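Local structure of ubiquitin-conjugating enzyme E2, putative (Trypanosoma cruzi, 4DS2) at residues A[10-15]-A[80-85]; A[14-19]-A[117-122]; A[22-27]-A[39-44]; A[50-55]-A[75-80]. The protein probably acts as an E2 ubiquitin-conjugating enzyme, accepting activated ubiquitin as a thioester on a cysteine and passing it on toward protein substrates. All coordinates share one frame; numbering follows the deposited sequence.

Contact 1. Residues A[10-15]-A[80-85]; sequences NKRIIK and DYPHEP
Asn10 and Tyr81 are joined by the one direct hydrogen bond between residues 10-15 and 80-85: Asn10 ND2 donates to Tyr81 O over 3.0 Å. The acceptor lies in the amide plane of Asn10, and the bond is nearly straight (163°). Asn10 is also the N-cap of helix 11-27, its OD1 accepting the Ile13 N-H at 3.1 Å and, weakly, that of Arg12. Asparagine suits the place because one planar group can close the helix start and grip the loop at once. CG stands anti to the backbone N (chi1 -168°), beside the carbonyl carbon, and chi2 then turns OD1 to the helix start and ND2 to the loop.

Apolar contact follows at Ile13, whose CG1 meets Tyr81 CD2 at 3.8 Å, a branched aliphatic group against a buried ring.

Arg12 packs its guanidinium against the loop. The group stands steeply to the Tyr81 ring, the planes 79° apart, and Pro82 CB covers one guanidinium face, 3.7 Å from Arg12 NH2. The charged end is held by Asp16 and by the carbonyls of Pro116 and Gln118, while Tyr81 OH bonds to the same Asp16.

The peptide bond before Pro82 is cis, and Pro82 CB lies 4.0 Å above the centre of the Tyr81 ring. This tyrosine and cis-proline open the YPxxPP motif of the E2 fold, here YPHEPP, packed against the N-terminal helix.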
# COMPACT_ATOMS: atom_id res chain seq x y z
N ASN A 10 -10.07 15.64 13.15
CA ASN A 10 -9.22 16.14 12.06
C ASN A 10 -10.09 16.33 10.79
O ASN A 10 -10.59 15.37 10.25
CB ASN A 10 -8.07 15.17 11.80
CG ASN A 10 -7.00 15.77 10.90
OD1 ASN A 10 -7.23 16.00 9.70
ND2 ASN A 10 -5.83 16.01 11.47
N LYS A 11 -10.29 17.57 10.36
CA LYS A 11 -11.17 17.86 9.23
C LYS A 11 -10.79 17.01 8.00
O LYS A 11 -11.68 16.49 7.27
CB LYS A 11 -11.15 19.37 8.90
CG LYS A 11 -12.42 19.89 8.22
CD LYS A 11 -12.45 19.55 6.71
CE LYS A 11 -13.78 19.00 6.16
NZ LYS A 11 -13.83 19.08 4.66
N ARG A 12 -9.48 16.82 7.78
CA ARG A 12 -8.97 16.18 6.58
C ARG A 12 -8.88 14.66 6.60
O ARG A 12 -8.90 14.04 5.53
CB ARG A 12 -7.62 16.76 6.21
CG ARG A 12 -7.69 18.10 5.49
CD ARG A 12 -8.03 17.91 4.02
NE ARG A 12 -6.79 17.86 3.26
CZ ARG A 12 -6.24 16.78 2.76
NH1 ARG A 12 -6.81 15.60 2.88
NH2 ARG A 12 -5.10 16.87 2.09
N ILE A 13 -8.72 14.04 7.76
CA ILE A 13 -8.73 12.60 7.83
C ILE A 13 -10.15 12.10 7.48
O ILE A 13 -10.32 11.14 6.70
CB ILE A 13 -8.33 12.04 9.22
CG1 ILE A 13 -6.88 12.37 9.59
CG2 ILE A 13 -8.49 10.54 9.25
CD1 ILE A 13 -6.45 11.84 10.94
N ILE A 14 -11.15 12.74 8.12
CA ILE A 14 -12.57 12.43 7.95
C ILE A 14 -12.98 12.70 6.49
O ILE A 14 -13.57 11.82 5.82
CB ILE A 14 -13.42 13.26 8.94
CG1 ILE A 14 -13.19 12.77 10.38
CG2 ILE A 14 -14.89 13.19 8.59
CD1 ILE A 14 -13.43 13.79 11.49
N LYS A 15 -12.63 13.90 5.97
CA LYS A 15 -12.89 14.24 4.55
C LYS A 15 -12.27 13.20 3.58
O LYS A 15 -12.96 12.74 2.65
CB LYS A 15 -12.40 15.65 4.22
CG LYS A 15 -12.78 16.16 2.81
CD LYS A 15 -11.56 16.67 2.00
CE LYS A 15 -11.96 17.40 0.71
NZ LYS A 15 -10.85 18.00 -0.12
N ASP A 80 -0.93 15.42 13.05
CA ASP A 80 -0.47 16.45 12.11
C ASP A 80 -0.87 16.27 10.61
O ASP A 80 -0.54 17.11 9.77
CB ASP A 80 1.04 16.58 12.26
CG ASP A 80 1.55 17.96 11.92
OD1 ASP A 80 0.71 18.87 11.82
OD2 ASP A 80 2.78 18.13 11.75
N TYR A 81 -1.60 15.23 10.26
CA TYR A 81 -2.14 15.13 8.92
C TYR A 81 -2.96 16.40 8.60
O TYR A 81 -3.78 16.81 9.43
CB TYR A 81 -3.01 13.87 8.78
CG TYR A 81 -3.45 13.55 7.38
CD1 TYR A 81 -2.64 12.86 6.54
CD2 TYR A 81 -4.69 13.98 6.92
CE1 TYR A 81 -3.04 12.59 5.24
CE2 TYR A 81 -5.11 13.71 5.63
CZ TYR A 81 -4.28 13.01 4.79
OH TYR A 81 -4.64 12.70 3.49
N PRO A 82 -2.78 17.01 7.40
CA PRO A 82 -2.10 16.51 6.17
C PRO A 82 -0.63 16.90 5.98
O PRO A 82 -0.01 16.46 5.03
CB PRO A 82 -2.93 17.17 5.06
CG PRO A 82 -3.41 18.46 5.66
CD PRO A 82 -3.37 18.34 7.16
N HIS A 83 -0.08 17.69 6.88
CA HIS A 83 1.35 18.06 6.86
C HIS A 83 2.25 16.88 6.70
O HIS A 83 3.07 16.88 5.80
CB HIS A 83 1.68 18.89 8.07
CG HIS A 83 0.72 20.04 8.27
ND1 HIS A 83 0.73 21.12 7.47
CD2 HIS A 83 -0.35 20.21 9.15
CE1 HIS A 83 -0.25 21.98 7.85
NE2 HIS A 83 -0.91 21.43 8.89
N GLU A 84 2.06 15.81 7.49
CA GLU A 84 2.72 14.51 7.16
C GLU A 84 1.71 13.46 6.78
O GLU A 84 0.69 13.31 7.45
CB GLU A 84 3.56 13.89 8.29
CG GLU A 84 4.72 14.75 8.72
CD GLU A 84 4.21 15.86 9.60
OE1 GLU A 84 3.43 15.46 10.49
OE2 GLU A 84 4.54 17.08 9.39
N PRO A 85 2.04 12.67 5.74
CA PRO A 85 1.15 11.66 5.28
C PRO A 85 1.17 10.45 6.21
O PRO A 85 2.04 10.34 7.06
CB PRO A 85 1.73 11.30 3.91
CG PRO A 85 3.18 11.57 4.00
CD PRO A 85 3.37 12.58 5.09

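Contact 2. Residues A[14-19]-A[117-122]; sequences IKDLKL and DQHASD
Asp16, on the N-terminal helix of the E2 fold, meets Ala120 and His119 where helix 120-132 begins. Here the contact is tight and buried. Ala120 N donates to Asp16 OD2 over 3.0 Å along an almost straight line (166°), approaching from above the carboxylate plane. Alanine suits the spot because its small methyl lets the backbones come close, Ala120 CB resting 3.9 Å from Asp16 CB, with Trp52 touching both residues. Ala120 N thus shares Asp16 OD2 with Arg12 and Tyr81, and these donors, with the helix N terminus, would tend to favour the ionised carboxylate. Its other oxygen, Asp16 OD1, reaches the ring at His119 CD2 (3.3 Å); the two flat groups are turned only 21° apart. Leu19 CD1 adds a close apolar touch to the same ring, 3.4 Å from His119 CD2 and 3.6 Å from His119 NE2.

The looser side is that of Lys15, which is partly exposed. Lys15 NZ meets the ring edge at His119 NE2 in a weak hydrogen bond of 3.4 Å; lysine has the length to reach the imidazole from a position on the flank of the helix.

His119 is the N-cap residue, and Asp122 OD2 accepts its N-H. Beside the Ala120 bond, a water joins Asp16's own backbone to the next residue, Ser121: it donates to Asp16 O at 2.7 Å and lies 2.6 Å from Ser121 OG.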
# COMPACT_ATOMS: atom_id res chain seq x y z
N ILE A 14 -11.15 12.74 8.12
CA ILE A 14 -12.57 12.43 7.95
C ILE A 14 -12.98 12.70 6.49
O ILE A 14 -13.57 11.82 5.82
CB ILE A 14 -13.42 13.26 8.94
CG1 ILE A 14 -13.19 12.77 10.38
CG2 ILE A 14 -14.89 13.19 8.59
CD1 ILE A 14 -13.43 13.79 11.49
N LYS A 15 -12.63 13.90 5.97
CA LYS A 15 -12.89 14.24 4.55
C LYS A 15 -12.27 13.20 3.58
O LYS A 15 -12.96 12.74 2.65
CB LYS A 15 -12.40 15.65 4.22
CG LYS A 15 -12.78 16.16 2.81
CD LYS A 15 -11.56 16.67 2.00
CE LYS A 15 -11.96 17.40 0.71
NZ LYS A 15 -10.85 18.00 -0.12
N ASP A 16 -11.02 12.81 3.82
CA ASP A 16 -10.37 11.75 3.00
C ASP A 16 -10.90 10.34 3.17
O ASP A 16 -10.82 9.57 2.21
CB ASP A 16 -8.86 11.70 3.23
CG ASP A 16 -8.15 12.92 2.67
OD1 ASP A 16 -8.81 13.89 2.24
OD2 ASP A 16 -6.91 12.91 2.69
N LEU A 17 -11.44 9.99 4.34
CA LEU A 17 -12.08 8.68 4.53
C LEU A 17 -13.39 8.65 3.74
O LEU A 17 -13.63 7.72 2.97
CB LEU A 17 -12.30 8.38 6.02
CG LEU A 17 -12.97 7.03 6.33
CD1 LEU A 17 -12.40 5.87 5.51
CD2 LEU A 17 -12.87 6.79 7.83
N LYS A 18 -14.23 9.68 3.91
CA LYS A 18 -15.47 9.82 3.12
C LYS A 18 -15.18 9.72 1.63
O LYS A 18 -15.98 9.15 0.88
CB LYS A 18 -16.13 11.17 3.41
CG LYS A 18 -16.60 11.34 4.84
CD LYS A 18 -17.26 12.70 5.10
CE LYS A 18 -17.67 12.91 6.56
NZ LYS A 18 -19.10 13.37 6.76
N LEU A 19 -14.05 10.27 1.20
CA LEU A 19 -13.70 10.26 -0.24
C LEU A 19 -13.26 8.87 -0.69
O LEU A 19 -13.66 8.44 -1.77
CB LEU A 19 -12.63 11.32 -0.61
CG LEU A 19 -13.20 12.66 -1.14
CD1 LEU A 19 -12.12 13.74 -1.24
CD2 LEU A 19 -13.89 12.55 -2.49
N ASP A 117 -1.74 19.05 -0.12
CA ASP A 117 -2.73 19.05 -1.18
C ASP A 117 -3.41 17.64 -1.44
O ASP A 117 -4.62 17.52 -1.68
CB ASP A 117 -1.86 19.55 -2.39
CG ASP A 117 -2.63 19.91 -3.58
OD1 ASP A 117 -3.75 19.41 -3.74
OD2 ASP A 117 -2.12 20.69 -4.39
N GLN A 118 -2.59 16.59 -1.39
CA GLN A 118 -2.98 15.25 -1.82
C GLN A 118 -3.79 14.49 -0.77
O GLN A 118 -3.78 14.87 0.40
CB GLN A 118 -1.75 14.42 -2.17
CG GLN A 118 -1.05 14.86 -3.45
CD GLN A 118 0.30 14.17 -3.65
OE1 GLN A 118 1.33 14.77 -3.40
NE2 GLN A 118 0.30 12.92 -4.09
N HIS A 119 -4.45 13.41 -1.22
CA HIS A 119 -5.42 12.69 -0.43
C HIS A 119 -4.92 11.32 -0.02
O HIS A 119 -4.09 10.73 -0.69
CB HIS A 119 -6.71 12.53 -1.24
CG HIS A 119 -7.47 13.83 -1.44
ND1 HIS A 119 -6.94 14.89 -2.08
CD2 HIS A 119 -8.76 14.20 -1.06
CE1 HIS A 119 -7.85 15.89 -2.11
NE2 HIS A 119 -8.96 15.47 -1.48
N ALA A 120 -5.41 10.82 1.12
CA ALA A 120 -5.10 9.47 1.60
C ALA A 120 -5.22 8.42 0.51
O ALA A 120 -4.39 7.56 0.43
CB ALA A 120 -6.03 9.07 2.75
N SER A 121 -6.28 8.50 -0.29
CA SER A 121 -6.42 7.71 -1.52
C SER A 121 -5.19 7.66 -2.40
O SER A 121 -4.80 6.60 -2.90
CB SER A 121 -7.52 8.32 -2.37
OG SER A 121 -8.67 8.52 -1.57
N ASP A 122 -4.61 8.84 -2.65
CA ASP A 122 -3.42 8.99 -3.54
C ASP A 122 -2.22 8.27 -2.95
O ASP A 122 -1.51 7.57 -3.64
CB ASP A 122 -3.15 10.48 -3.79
CG ASP A 122 -4.35 11.21 -4.48
OD1 ASP A 122 -5.15 10.53 -5.15
OD2 ASP A 122 -4.53 12.45 -4.33
O HOH W 1 -8.80 10.05 0.52

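Contact 3. Residues A[22-27]-A[39-44]; sequences EEVDAN and TAIFSV
Val24 sets its two methyl groups against strand 40-46, and they straddle the carbonyl oxygen of Ile41. CG1, anti to the backbone N (chi1 167°), comes to 3.7 Å from Ile41 O, and CG2 to 3.8 Å from the same Ile41 O. CG2 in addition reaches two strand side chains, 4.2 Å from Ile41 CB and 4.0 Å from Val44 CG2, and the two valines cross obliquely. A short beta-branched residue suits this place: it presents two methyls to the strand without a long chain that would hold the helix off.

Near the end of the helix Asn27 also points toward the strand. Its amide nitrogen is the part that touches, ND2 lying 3.8 Å from Ala40 CB and as far from Ile41 O, too long for a bond. A small, partly exposed alanine leaves room for this polar tip at the edge of the interface.

Phe42 turns the other way, directing its CB away from the helix, and its ring makes a cation-pi contact with Lys57. Phe42 and Ser43 together face Lys55 in a classic beta bulge. The extra residue shifts the side-chain alternation, so that Ile41 and Val44 can both meet the helical layer: Val44 also touches Leu17, Leu20 and Leu21, and Ile41 packs on Ile124 and Leu128.

The segment axes pass 8.1 Å apart at 119°, the end of the N-terminal helix lying across the first strand of the antiparallel meander, as in the E2 fold.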
# COMPACT_ATOMS: atom_id res chain seq x y z
N GLU A 22 -16.43 6.56 -0.88
CA GLU A 22 -17.12 6.88 -2.11
C GLU A 22 -16.50 6.21 -3.36
O GLU A 22 -17.22 5.70 -4.24
CB GLU A 22 -17.21 8.40 -2.23
CG GLU A 22 -18.09 9.02 -1.14
CD GLU A 22 -18.35 10.52 -1.31
OE1 GLU A 22 -17.77 11.14 -2.22
OE2 GLU A 22 -19.16 11.07 -0.53
N GLU A 23 -15.16 6.17 -3.41
CA GLU A 23 -14.44 5.56 -4.54
C GLU A 23 -14.43 4.04 -4.52
O GLU A 23 -14.53 3.42 -5.57
CB GLU A 23 -12.98 5.98 -4.52
CG GLU A 23 -12.72 7.46 -4.73
CD GLU A 23 -11.33 7.85 -4.21
OE1 GLU A 23 -11.18 9.01 -3.75
OE2 GLU A 23 -10.40 6.97 -4.26
N VAL A 24 -14.27 3.47 -3.34
CA VAL A 24 -14.34 2.03 -3.13
C VAL A 24 -15.72 1.42 -3.46
O VAL A 24 -15.78 0.23 -3.78
CB VAL A 24 -14.01 1.65 -1.69
CG1 VAL A 24 -14.42 0.21 -1.43
CG2 VAL A 24 -12.53 1.84 -1.42
N ASP A 25 -16.80 2.20 -3.37
CA ASP A 25 -18.15 1.74 -3.74
C ASP A 25 -18.51 2.02 -5.18
O ASP A 25 -19.37 1.35 -5.74
CB ASP A 25 -19.19 2.35 -2.82
CG ASP A 25 -18.98 1.91 -1.40
OD1 ASP A 25 -19.15 0.70 -1.13
OD2 ASP A 25 -18.60 2.73 -0.54
N ALA A 26 -17.84 2.98 -5.79
CA ALA A 26 -17.86 3.13 -7.25
C ALA A 26 -17.01 2.05 -7.99
O ALA A 26 -17.35 1.63 -9.11
CB ALA A 26 -17.38 4.52 -7.64
N ASN A 27 -15.91 1.63 -7.37
CA ASN A 27 -15.02 0.61 -7.94
C ASN A 27 -15.65 -0.79 -7.92
O ASN A 27 -15.62 -1.51 -8.94
CB ASN A 27 -13.69 0.58 -7.18
CG ASN A 27 -12.78 -0.55 -7.66
OD1 ASN A 27 -12.42 -0.62 -8.84
ND2 ASN A 27 -12.43 -1.45 -6.74
N THR A 39 -4.82 -2.24 -8.74
CA THR A 39 -5.12 -3.00 -7.55
C THR A 39 -6.46 -2.50 -7.05
O THR A 39 -6.75 -1.31 -7.17
CB THR A 39 -4.02 -2.77 -6.50
OG1 THR A 39 -4.42 -1.74 -5.58
CG2 THR A 39 -2.65 -2.37 -7.22
N ALA A 40 -7.30 -3.39 -6.53
CA ALA A 40 -8.63 -3.02 -6.12
C ALA A 40 -8.67 -3.05 -4.59
O ALA A 40 -8.34 -4.07 -3.98
CB ALA A 40 -9.65 -3.97 -6.73
N ILE A 41 -9.02 -1.92 -3.98
CA ILE A 41 -9.33 -1.87 -2.55
C ILE A 41 -10.82 -2.14 -2.46
O ILE A 41 -11.60 -1.42 -3.08
CB ILE A 41 -9.02 -0.48 -1.92
CG1 ILE A 41 -7.64 0.06 -2.34
CG2 ILE A 41 -9.10 -0.54 -0.39
CD1 ILE A 41 -7.33 1.52 -1.97
N PHE A 42 -11.22 -3.18 -1.72
CA PHE A 42 -12.63 -3.63 -1.64
C PHE A 42 -13.27 -3.66 -0.21
O PHE A 42 -14.47 -3.92 -0.09
CB PHE A 42 -12.79 -4.99 -2.31
CG PHE A 42 -12.16 -6.14 -1.56
CD1 PHE A 42 -10.81 -6.45 -1.74
CD2 PHE A 42 -12.91 -6.90 -0.66
CE1 PHE A 42 -10.22 -7.49 -1.03
CE2 PHE A 42 -12.33 -7.95 0.04
CZ PHE A 42 -10.98 -8.24 -0.14
N SER A 43 -12.49 -3.41 0.84
CA SER A 43 -13.02 -3.19 2.18
C SER A 43 -12.18 -2.16 2.93
O SER A 43 -10.96 -2.19 2.88
CB SER A 43 -13.09 -4.50 2.96
OG SER A 43 -13.02 -4.26 4.36
N VAL A 44 -12.85 -1.27 3.64
CA VAL A 44 -12.21 -0.25 4.48
C VAL A 44 -12.91 -0.24 5.83
O VAL A 44 -14.01 0.28 5.95
CB VAL A 44 -12.35 1.17 3.85
CG1 VAL A 44 -11.79 2.22 4.79
CG2 VAL A 44 -11.68 1.26 2.49

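Contact 4. Residues A[50-55]-A[75-80]; sequences YNWILK and VLFSDD
Trp52 and Phe77 share a first torsion: in both, CG is anti to the carbonyl carbon and beside the backbone N (chi1 -52° and -69°). Their rings meet with Phe77 CE1 over the indole face, 3.4 Å from Trp52 CE2. The pair is oblique, with planes 44° apart and the indole five-membered ring centred 4.7 Å from the phenyl centre. Large flat residues suit this buried layer beneath the helices: Trp52 lies against Leu17, Leu20 and Ala120, and Phe77 makes an edge-to-face pair with Tyr81. Trp52 NE1 is satisfied by Ile49 O.

Behind the rings run the central strands of the E2 antiparallel meander. Trp52 and Val75 form a hydrogen-bonded pair with both N-H groups in use, each bond 2.8 Å from N to O. Phe77 N extends the ladder to Tyr50 O, also at 2.8 Å.

Asn51 and Leu76, a non-hydrogen-bonded pair, occupy the other face, where Asn51 ND2 lies 3.9 Å from Leu76 CD1. At the ladder's end the Tyr50 and Phe77 side chains cross at about a right angle, Tyr50 CD1 against Phe77 CB. The Tyr50 hydroxyl bonds to Ile8 O, and the edge of its ring receives Ser78 O, 3.7 Å from Tyr50 CE1.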
# COMPACT_ATOMS: atom_id res chain seq x y z
N TYR A 50 -7.76 7.31 13.00
CA TYR A 50 -6.31 7.36 12.82
C TYR A 50 -5.72 6.07 12.33
O TYR A 50 -4.53 6.01 11.99
CB TYR A 50 -5.64 7.75 14.14
CG TYR A 50 -5.98 9.18 14.50
CD1 TYR A 50 -5.24 10.24 13.97
CD2 TYR A 50 -7.09 9.47 15.27
CE1 TYR A 50 -5.57 11.54 14.26
CE2 TYR A 50 -7.44 10.76 15.56
CZ TYR A 50 -6.67 11.79 15.06
OH TYR A 50 -7.00 13.06 15.38
N ASN A 51 -6.56 5.05 12.23
CA ASN A 51 -6.13 3.77 11.86
C ASN A 51 -7.15 3.13 10.92
O ASN A 51 -8.27 2.78 11.31
CB ASN A 51 -5.93 3.01 13.12
CG ASN A 51 -4.78 2.11 13.01
OD1 ASN A 51 -4.75 1.23 12.12
ND2 ASN A 51 -3.78 2.36 13.84
N TRP A 52 -6.77 3.02 9.65
CA TRP A 52 -7.65 2.42 8.66
C TRP A 52 -7.10 1.09 8.28
O TRP A 52 -6.00 1.03 7.82
CB TRP A 52 -7.76 3.25 7.40
CG TRP A 52 -8.11 4.71 7.53
CD1 TRP A 52 -8.44 5.44 8.67
CD2 TRP A 52 -8.24 5.65 6.42
NE1 TRP A 52 -8.72 6.74 8.36
CE2 TRP A 52 -8.63 6.93 7.01
CE3 TRP A 52 -8.08 5.56 5.04
CZ2 TRP A 52 -8.83 8.06 6.23
CZ3 TRP A 52 -8.29 6.71 4.26
CH2 TRP A 52 -8.66 7.93 4.86
N ILE A 53 -7.86 0.04 8.51
CA ILE A 53 -7.53 -1.32 8.06
C ILE A 53 -8.22 -1.55 6.71
O ILE A 53 -9.44 -1.38 6.58
CB ILE A 53 -8.01 -2.39 9.07
CG1 ILE A 53 -7.53 -2.05 10.51
CG2 ILE A 53 -7.55 -3.80 8.63
CD1 ILE A 53 -8.51 -1.30 11.39
N LEU A 54 -7.43 -1.89 5.70
CA LEU A 54 -7.93 -2.15 4.35
C LEU A 54 -7.75 -3.63 3.91
O LEU A 54 -6.83 -4.31 4.37
CB LEU A 54 -7.19 -1.27 3.34
CG LEU A 54 -7.09 0.25 3.45
CD1 LEU A 54 -6.38 0.73 2.18
CD2 LEU A 54 -8.44 0.92 3.58
N LYS A 55 -8.63 -4.09 3.00
CA LYS A 55 -8.46 -5.36 2.29
C LYS A 55 -8.37 -5.07 0.80
O LYS A 55 -9.11 -4.26 0.26
CB LYS A 55 -9.58 -6.33 2.58
CG LYS A 55 -9.69 -6.71 4.06
CD LYS A 55 -10.62 -7.91 4.28
CE LYS A 55 -11.08 -8.11 5.71
NZ LYS A 55 -12.23 -9.06 5.72
N VAL A 75 -3.36 1.70 7.40
CA VAL A 75 -2.99 3.09 7.21
C VAL A 75 -3.09 3.80 8.55
O VAL A 75 -4.19 3.99 9.07
CB VAL A 75 -3.92 3.75 6.20
CG1 VAL A 75 -3.47 5.18 5.91
CG2 VAL A 75 -4.00 2.90 4.94
N LEU A 76 -1.94 4.18 9.11
CA LEU A 76 -1.85 4.90 10.36
C LEU A 76 -1.55 6.41 10.17
O LEU A 76 -0.59 6.79 9.51
CB LEU A 76 -0.76 4.25 11.22
CG LEU A 76 -0.30 4.86 12.56
CD1 LEU A 76 -1.43 5.47 13.42
CD2 LEU A 76 0.47 3.77 13.34
N PHE A 77 -2.42 7.25 10.73
CA PHE A 77 -2.28 8.69 10.67
C PHE A 77 -1.71 9.26 11.96
O PHE A 77 -1.62 8.56 12.98
CB PHE A 77 -3.63 9.33 10.44
CG PHE A 77 -4.20 9.08 9.09
CD1 PHE A 77 -4.81 7.86 8.80
CD2 PHE A 77 -4.15 10.05 8.12
CE1 PHE A 77 -5.38 7.63 7.56
CE2 PHE A 77 -4.70 9.82 6.86
CZ PHE A 77 -5.34 8.62 6.59
N SER A 78 -1.32 10.54 11.89
CA SER A 78 -0.95 11.32 13.06
C SER A 78 -1.84 12.55 13.22
O SER A 78 -2.67 12.88 12.36
CB SER A 78 0.52 11.75 13.02
OG SER A 78 0.67 12.90 12.21
N ASP A 79 -1.65 13.21 14.35
CA ASP A 79 -2.41 14.41 14.67
C ASP A 79 -2.06 15.53 13.73
O ASP A 79 -2.83 16.47 13.63
CB ASP A 79 -2.14 14.88 16.10
CG ASP A 79 -2.45 13.81 17.12
OD1 ASP A 79 -1.58 12.91 17.30
OD2 ASP A 79 -3.55 13.86 17.71
N ASP A 80 -0.93 15.42 13.05
CA ASP A 80 -0.47 16.45 12.11
C ASP A 80 -0.87 16.27 10.61
O ASP A 80 -0.54 17.11 9.77
CB ASP A 80 1.04 16.58 12.26
CG ASP A 80 1.55 17.96 11.92
OD1 ASP A 80 0.71 18.87 11.82
OD2 ASP A 80 2.78 18.13 11.75

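From the N terminus, helix 11-27 supplies one side of three contacts. Contacts 1 and 2 start from overlapping stretches that share Ile14 and Lys15. Contact 1 closes the shorter loop, at the turn after strand 70-76, and contact 2 the longer one, at the start of helix 120-132. The two touch, Arg12 NH2 bonding to Gln118 O. Both loops enclose contacts 3 and 4, which follow one another in series: contact 3 ties the helix end to strand 40-46, and contact 4 pairs the next two strands. Backbone bonds between Lys55 and Phe42 and Ser43 join these last two into one sheet, while Trp52 touches both Ile13 and Ala120, linking contact 4 to contacts 1 and 2.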